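PDB 2ZQ5: putative uncharacterized protein from Mycobacterium tuberculosis, which probably transfers a sulfuryl group from the donor PAPS to an acceptor molecule. Local coordinates for residues A[119-124]-A[135-140]; A[302-307]-A[312-317]; A[265-270]-A[368-373]. All coordinates share one frame; numbering follows the deposited sequence.

How the contacts relate
The chain meets contact 1 first. It closes a short loop of ten residues just after edge strand 117-119 and ties the start of helix 122-126 to the turn that leads into helix 141-156. Segment 265-270 of contact 3 follows, on helix 262-272. Contact 2 then opens and closes at the end of helix 282-304, where the chain turns back into strand 312-316, the other edge of the parallel sheet. Only later does segment 368-373 return to helix 262-272. Contact 2 is therefore nested inside the long loop of contact 3, and contact 1 precedes both. No two contacts touch; contacts 2 and 3 come within about 11 Å at their nearest atoms.

Contact 1: residues A[119-124]-A[135-140]; sequences GLHMWL and ETWESN
Trp-137 meets both His-121 and Trp-123, one with its edge and the other with its face, in an aromatic cluster. Its CG sits anti to its own carbonyl carbon (chi1 -65°), which sends the indole toward segment 119-124. CB touches neither ring. From CG onward one face of the indole lies against the edge of Trp-123. CD1 and NE1 of Trp-137 meet CZ2 of Trp-123, and CE2 of Trp-137 is 3.7 Å from the same CZ2. Farther out, CE3 and CZ3 of Trp-137 each lie 3.5 Å from Trp-123 NE1. This pair is edge-to-face, with planes at 70°. At the tip, CH2 of Trp-137 stands over the centre of the His-121 ring, 3.5 Å from His-121 CG. Here the roles reverse: the edge of Trp-137 meets the face of His-121, at 75°. The indole N-H is not spent on the cluster, because Trp-137 NE1 bonds to Pro-132 O. Asn-140 OD1 lies 3.8 Å from Trp-123 CZ3 and caps the backbone N of Tyr-143, whose ring also joins the two tryptophans. The arrangement is an aromatic cluster built on two T-shaped pairs, and it joins the N-terminal ends of helices 122-126 and 141-156.

Contact 2: residues A[302-307]-A[312-317]; sequences AARAKY and FYDVDY
This contact is the helix-to-strand turn that delivers the chain from helix 282-304 into strand 312-316, an edge of the parallel sheet in the sulfotransferase fold. Arg-304 and Tyr-307 face Phe-312 and Asp-314 across it. A type I turn from Arg-304 to Tyr-307 starts the change of direction. Arg-304 carries most of the contact. With CG anti to the backbone N (chi1 176°) and the chain extended to NE, the side chain is long enough to run past Phe-312 and end at Asp-314. On the way, CG of Arg-304 makes a CH-pi contact over the Phe-312 face, 3.9 Å from the ring centroid. NE of Arg-304 follows at 3.7 Å from Phe-312 CG, and the guanidinium lies nearly parallel to the ring, with planes 16° apart. Tyr-307 CB comes to the ring edge, 3.7 Å from Phe-312 CE2. The hydroxyl of Tyr-307 bonds instead to Asp-240. Asp-314 is gripped end-on by two nitrogens of Arg-304. Arg-304 NH1 gives a nearly straight bond of 2.8 Å to Asp-314 OD1, which accepts it on its syn lone pair. Arg-304 NH2 gives one of 2.6 Å to Asp-314 OD2, also on the syn side but 33° out of the carboxylate plane. Two bonds to two oxygens fix the rotation of the carboxylate. Asp-314 OD1 is shared with His-255 NE2, and this links the helix end to strand 250-255.

Contact 3: residues A[265-270]-A[368-373]; sequences MCSLAQ and ADYGLT
The Tyr-370 ring has Cys-266 over one face and its own neighbour Asp-369 over the opposite face. Cys-266 CB stands above the ring centre, 3.4 Å from the centroid and almost on the ring normal, a close CH-pi contact. Asp-369 CB on the other side is offset toward the rim. The contact joins helix 262-272 to the turn before helix 374-380 in the sulfotransferase fold. Cys-266 SG adds an oblique sulfur-aromatic contact, 4.5 Å from the Tyr-370 centroid. The sulfur is anti to its carbonyl carbon (chi1 -68°), and this rotation leaves it above the ring but farther away and off centre, nearest Tyr-370 CG, while CB stays over the centre. Gln-270, one helical turn on, reaches the edge of the ring at the hydroxyl end with its chain extended. Its amide plane is turned 59° from the ring. Ser-267 packs on the hydroxyl with CA and CB, CA lying 3.2 Å from Tyr-370 OH. Cys-266 and Gln-270 also touch Ile-285 of helix 282-304, and Leu-372 touches Met-290 of the same helix. Tyr-370 OH donates to Gln-270 OE1 at 2.6 Å, a short bond in which the hydroxyl sits above the amide carbonyl plane, 48° out of it.

Contact 1: residues A[119-124]-A[135-140]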
# COMPACT_ATOMS: atom_id res chain seq x y z
N GLY A 119 -9.53 10.41 0.77
CA GLY A 119 -8.43 9.47 0.79
C GLY A 119 -8.56 8.47 1.93
O GLY A 119 -9.42 8.62 2.80
N LEU A 120 -7.70 7.46 1.93
CA LEU A 120 -7.72 6.42 2.95
C LEU A 120 -6.98 6.84 4.21
O LEU A 120 -5.80 6.55 4.39
CB LEU A 120 -7.09 5.14 2.38
CG LEU A 120 -7.12 3.91 3.29
CD1 LEU A 120 -8.56 3.48 3.54
CD2 LEU A 120 -6.34 2.79 2.62
N HIS A 121 -7.69 7.51 5.11
CA HIS A 121 -7.07 7.96 6.35
C HIS A 121 -6.53 6.77 7.13
O HIS A 121 -7.18 5.73 7.25
CB HIS A 121 -8.09 8.73 7.18
CG HIS A 121 -8.68 9.89 6.45
ND1 HIS A 121 -7.99 11.07 6.24
CD2 HIS A 121 -9.85 10.02 5.79
CE1 HIS A 121 -8.72 11.87 5.49
NE2 HIS A 121 -9.85 11.26 5.20
N MET A 122 -5.32 6.94 7.64
CA MET A 122 -4.63 5.90 8.38
C MET A 122 -5.49 5.16 9.41
O MET A 122 -5.58 3.94 9.39
CB MET A 122 -3.40 6.52 9.07
CG MET A 122 -2.36 5.53 9.58
SD MET A 122 -2.93 4.43 10.88
CE MET A 122 -3.31 5.55 12.13
N TRP A 123 -6.15 5.90 10.30
CA TRP A 123 -6.94 5.23 11.33
C TRP A 123 -8.11 4.41 10.80
O TRP A 123 -8.53 3.45 11.44
CB TRP A 123 -7.43 6.24 12.39
CG TRP A 123 -8.55 7.17 12.00
CD1 TRP A 123 -8.50 8.23 11.15
CD2 TRP A 123 -9.88 7.15 12.53
NE1 TRP A 123 -9.71 8.88 11.12
CE2 TRP A 123 -10.58 8.24 11.96
CE3 TRP A 123 -10.56 6.32 13.44
CZ2 TRP A 123 -11.92 8.52 12.27
CZ3 TRP A 123 -11.89 6.60 13.75
CH2 TRP A 123 -12.55 7.69 13.16
N LEU A 124 -8.61 4.77 9.63
CA LEU A 124 -9.72 4.04 9.03
C LEU A 124 -9.20 2.79 8.33
O LEU A 124 -9.92 1.80 8.21
CB LEU A 124 -10.48 4.94 8.06
CG LEU A 124 -11.08 6.17 8.74
CD1 LEU A 124 -11.63 7.12 7.69
CD2 LEU A 124 -12.18 5.75 9.72
N GLU A 135 -14.69 16.99 12.05
CA GLU A 135 -14.69 17.73 13.31
C GLU A 135 -14.90 16.88 14.56
O GLU A 135 -14.69 17.36 15.68
CB GLU A 135 -15.74 18.85 13.26
CG GLU A 135 -17.19 18.38 13.17
CD GLU A 135 -17.62 18.01 11.76
OE1 GLU A 135 -18.81 17.69 11.57
OE2 GLU A 135 -16.77 18.03 10.83
N THR A 136 -15.30 15.63 14.38
CA THR A 136 -15.54 14.75 15.53
C THR A 136 -14.39 13.82 15.89
O THR A 136 -14.40 13.20 16.95
CB THR A 136 -16.77 13.85 15.29
OG1 THR A 136 -16.49 12.91 14.25
CG2 THR A 136 -17.99 14.69 14.91
N TRP A 137 -13.39 13.72 15.02
CA TRP A 137 -12.28 12.81 15.28
C TRP A 137 -11.59 12.95 16.63
O TRP A 137 -11.35 11.96 17.31
CB TRP A 137 -11.25 12.91 14.16
CG TRP A 137 -11.77 12.44 12.83
CD1 TRP A 137 -13.07 12.14 12.50
CD2 TRP A 137 -11.01 12.27 11.63
NE1 TRP A 137 -13.16 11.80 11.18
CE2 TRP A 137 -11.91 11.87 10.61
CE3 TRP A 137 -9.66 12.42 11.31
CZ2 TRP A 137 -11.50 11.63 9.30
CZ3 TRP A 137 -9.25 12.17 10.00
CH2 TRP A 137 -10.17 11.78 9.02
N GLU A 138 -11.26 14.18 17.03
CA GLU A 138 -10.58 14.40 18.30
C GLU A 138 -11.40 14.01 19.52
O GLU A 138 -10.89 13.98 20.64
CB GLU A 138 -10.15 15.87 18.43
CG GLU A 138 -9.07 16.32 17.46
CD GLU A 138 -7.78 15.51 17.58
OE1 GLU A 138 -7.54 14.92 18.65
OE2 GLU A 138 -7.01 15.48 16.60
N SER A 139 -12.68 13.70 19.30
CA SER A 139 -13.57 13.29 20.38
C SER A 139 -13.99 11.83 20.20
O SER A 139 -14.73 11.29 21.02
CB SER A 139 -14.82 14.18 20.39
OG SER A 139 -14.49 15.54 20.59
N ASN A 140 -13.51 11.21 19.13
CA ASN A 140 -13.83 9.83 18.81
C ASN A 140 -12.94 8.84 19.56
O ASN A 140 -11.71 8.90 19.47
CB ASN A 140 -13.71 9.61 17.30
CG ASN A 140 -14.07 8.19 16.87
OD1 ASN A 140 -13.35 7.24 17.16
ND2 ASN A 140 -15.20 8.05 16.18

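Contact 2: residues A[302-307]-A[312-317]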
# COMPACT_ATOMS: atom_id res chain seq x y z
N ALA A 302 2.92 -3.67 -19.82
CA ALA A 302 2.26 -4.71 -20.62
C ALA A 302 0.75 -4.65 -20.53
O ALA A 302 0.06 -4.77 -21.54
CB ALA A 302 2.76 -6.09 -20.18
N ALA A 303 0.23 -4.46 -19.32
CA ALA A 303 -1.21 -4.41 -19.11
C ALA A 303 -1.87 -3.11 -19.56
O ALA A 303 -3.00 -3.12 -20.06
CB ALA A 303 -1.52 -4.66 -17.64
N ARG A 304 -1.18 -2.00 -19.38
CA ARG A 304 -1.70 -0.69 -19.75
C ARG A 304 -2.06 -0.55 -21.23
O ARG A 304 -3.00 0.16 -21.58
CB ARG A 304 -0.67 0.37 -19.35
CG ARG A 304 -0.99 1.79 -19.74
CD ARG A 304 0.13 2.70 -19.26
NE ARG A 304 -0.04 4.08 -19.69
CZ ARG A 304 0.75 5.07 -19.30
NH1 ARG A 304 1.76 4.83 -18.47
NH2 ARG A 304 0.53 6.30 -19.73
N ALA A 305 -1.33 -1.25 -22.09
CA ALA A 305 -1.57 -1.17 -23.52
C ALA A 305 -2.99 -1.49 -23.99
O ALA A 305 -3.47 -0.90 -24.97
CB ALA A 305 -0.57 -2.08 -24.25
N LYS A 306 -3.68 -2.40 -23.31
CA LYS A 306 -5.03 -2.78 -23.72
C LYS A 306 -6.13 -1.82 -23.30
O LYS A 306 -7.29 -2.01 -23.68
CB LYS A 306 -5.37 -4.17 -23.17
CG LYS A 306 -5.82 -4.16 -21.72
CD LYS A 306 -6.31 -5.52 -21.26
CE LYS A 306 -5.17 -6.52 -21.22
NZ LYS A 306 -4.11 -6.06 -20.30
N TYR A 307 -5.79 -0.80 -22.52
CA TYR A 307 -6.80 0.14 -22.05
C TYR A 307 -6.73 1.50 -22.75
O TYR A 307 -5.77 1.81 -23.44
CB TYR A 307 -6.67 0.31 -20.54
CG TYR A 307 -6.85 -0.99 -19.80
CD1 TYR A 307 -8.10 -1.60 -19.73
CD2 TYR A 307 -5.76 -1.65 -19.23
CE1 TYR A 307 -8.27 -2.84 -19.13
CE2 TYR A 307 -5.91 -2.90 -18.63
CZ TYR A 307 -7.17 -3.49 -18.58
OH TYR A 307 -7.33 -4.74 -18.03
N PHE A 312 -5.01 7.36 -18.44
CA PHE A 312 -3.67 7.28 -17.86
C PHE A 312 -2.90 8.57 -18.00
O PHE A 312 -3.07 9.30 -18.98
CB PHE A 312 -2.88 6.14 -18.52
CG PHE A 312 -3.42 4.78 -18.23
CD1 PHE A 312 -2.88 4.00 -17.21
CD2 PHE A 312 -4.50 4.28 -18.94
CE1 PHE A 312 -3.41 2.75 -16.91
CE2 PHE A 312 -5.04 3.04 -18.65
CZ PHE A 312 -4.49 2.27 -17.63
N TYR A 313 -2.03 8.84 -17.03
CA TYR A 313 -1.20 10.04 -17.05
C TYR A 313 0.15 9.69 -16.44
O TYR A 313 0.22 9.02 -15.41
CB TYR A 313 -1.85 11.16 -16.23
CG TYR A 313 -1.17 12.50 -16.38
CD1 TYR A 313 -1.62 13.43 -17.32
CD2 TYR A 313 -0.06 12.84 -15.61
CE1 TYR A 313 -0.98 14.66 -17.48
CE2 TYR A 313 0.59 14.06 -15.76
CZ TYR A 313 0.12 14.97 -16.70
OH TYR A 313 0.76 16.18 -16.84
N ASP A 314 1.22 10.14 -17.09
CA ASP A 314 2.58 9.90 -16.61
C ASP A 314 3.17 11.18 -16.06
O ASP A 314 3.16 12.21 -16.73
CB ASP A 314 3.46 9.38 -17.74
CG ASP A 314 3.03 8.04 -18.26
OD1 ASP A 314 3.14 7.04 -17.50
OD2 ASP A 314 2.56 7.97 -19.41
N VAL A 315 3.67 11.11 -14.83
CA VAL A 315 4.27 12.27 -14.18
C VAL A 315 5.76 12.03 -13.95
O VAL A 315 6.16 11.00 -13.43
CB VAL A 315 3.63 12.54 -12.80
CG1 VAL A 315 4.37 13.67 -12.09
CG2 VAL A 315 2.17 12.90 -12.97
N ASP A 316 6.58 13.00 -14.36
CA ASP A 316 8.02 12.88 -14.16
C ASP A 316 8.38 13.55 -12.84
O ASP A 316 7.91 14.65 -12.55
CB ASP A 316 8.79 13.55 -15.30
CG ASP A 316 8.73 12.75 -16.58
OD1 ASP A 316 9.13 11.56 -16.57
OD2 ASP A 316 8.28 13.30 -17.61
N TYR A 317 9.19 12.87 -12.03
CA TYR A 317 9.60 13.40 -10.74
C TYR A 317 10.15 14.82 -10.86
O TYR A 317 9.84 15.68 -10.04
CB TYR A 317 10.66 12.49 -10.11
CG TYR A 317 11.02 12.86 -8.69
CD1 TYR A 317 10.10 12.67 -7.65
CD2 TYR A 317 12.26 13.41 -8.37
CE1 TYR A 317 10.42 13.01 -6.34
CE2 TYR A 317 12.59 13.76 -7.06
CZ TYR A 317 11.66 13.56 -6.05
OH TYR A 317 11.98 13.89 -4.75

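Contact 3: residues A[265-270]-A[368-373]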
# COMPACT_ATOMS: atom_id res chain seq x y z
N MET A 265 16.22 3.02 -2.20
CA MET A 265 15.14 2.06 -1.97
C MET A 265 15.63 0.92 -1.10
O MET A 265 14.95 0.49 -0.17
CB MET A 265 14.65 1.51 -3.31
CG MET A 265 13.98 2.56 -4.20
SD MET A 265 13.77 1.99 -5.90
CE MET A 265 12.69 0.60 -5.64
N CYS A 266 16.83 0.42 -1.40
CA CYS A 266 17.40 -0.68 -0.63
C CYS A 266 17.76 -0.24 0.79
O CYS A 266 17.57 -1.00 1.74
CB CYS A 266 18.64 -1.22 -1.34
SG CYS A 266 18.29 -2.07 -2.90
N SER A 267 18.28 0.97 0.92
CA SER A 267 18.66 1.50 2.23
C SER A 267 17.42 1.64 3.11
O SER A 267 17.47 1.36 4.31
CB SER A 267 19.34 2.86 2.06
OG SER A 267 19.75 3.38 3.31
N LEU A 268 16.31 2.06 2.52
CA LEU A 268 15.07 2.20 3.28
C LEU A 268 14.63 0.83 3.81
O LEU A 268 14.28 0.68 4.97
CB LEU A 268 13.96 2.79 2.41
CG LEU A 268 12.55 2.80 3.02
CD1 LEU A 268 12.56 3.62 4.30
CD2 LEU A 268 11.57 3.38 2.02
N ALA A 269 14.67 -0.17 2.93
CA ALA A 269 14.28 -1.52 3.31
C ALA A 269 15.20 -2.06 4.40
O ALA A 269 14.76 -2.70 5.35
CB ALA A 269 14.31 -2.44 2.10
N GLN A 270 16.49 -1.79 4.23
CA GLN A 270 17.51 -2.24 5.18
C GLN A 270 17.26 -1.68 6.58
O GLN A 270 17.22 -2.42 7.56
CB GLN A 270 18.88 -1.81 4.67
CG GLN A 270 20.05 -2.21 5.54
CD GLN A 270 21.38 -1.84 4.90
OE1 GLN A 270 21.58 -0.70 4.48
NE2 GLN A 270 22.30 -2.80 4.84
N ALA A 368 26.84 -0.30 -4.47
CA ALA A 368 27.76 -1.38 -4.13
C ALA A 368 27.38 -2.06 -2.82
O ALA A 368 27.60 -3.26 -2.65
CB ALA A 368 29.19 -0.85 -4.05
N ASP A 369 26.82 -1.29 -1.89
CA ASP A 369 26.41 -1.86 -0.60
C ASP A 369 25.38 -2.95 -0.80
O ASP A 369 25.22 -3.83 0.05
CB ASP A 369 25.81 -0.78 0.31
CG ASP A 369 26.81 0.26 0.75
OD1 ASP A 369 28.01 -0.08 0.88
OD2 ASP A 369 26.40 1.42 0.98
N TYR A 370 24.68 -2.91 -1.92
CA TYR A 370 23.65 -3.89 -2.21
C TYR A 370 23.99 -4.79 -3.39
O TYR A 370 23.11 -5.35 -4.04
CB TYR A 370 22.32 -3.16 -2.43
CG TYR A 370 22.02 -2.25 -1.27
CD1 TYR A 370 21.62 -2.77 -0.04
CD2 TYR A 370 22.23 -0.88 -1.36
CE1 TYR A 370 21.46 -1.95 1.07
CE2 TYR A 370 22.07 -0.04 -0.26
CZ TYR A 370 21.69 -0.59 0.96
OH TYR A 370 21.57 0.22 2.06
N GLY A 371 25.30 -4.93 -3.64
CA GLY A 371 25.79 -5.77 -4.71
C GLY A 371 25.42 -5.35 -6.11
O GLY A 371 25.38 -6.19 -7.02
N LEU A 372 25.19 -4.06 -6.31
CA LEU A 372 24.80 -3.57 -7.61
C LEU A 372 25.72 -2.51 -8.18
O LEU A 372 26.48 -1.87 -7.46
CB LEU A 372 23.39 -2.97 -7.53
CG LEU A 372 22.28 -3.85 -6.93
CD1 LEU A 372 21.02 -3.02 -6.77
CD2 LEU A 372 22.03 -5.05 -7.83
N THR A 373 25.65 -2.35 -9.50
CA THR A 373 26.41 -1.32 -10.19
C THR A 373 25.36 -0.49 -10.91
O THR A 373 24.25 -0.97 -11.16
CB THR A 373 27.38 -1.89 -11.25
OG1 THR A 373 26.63 -2.53 -12.29
CG2 THR A 373 28.34 -2.89 -10.63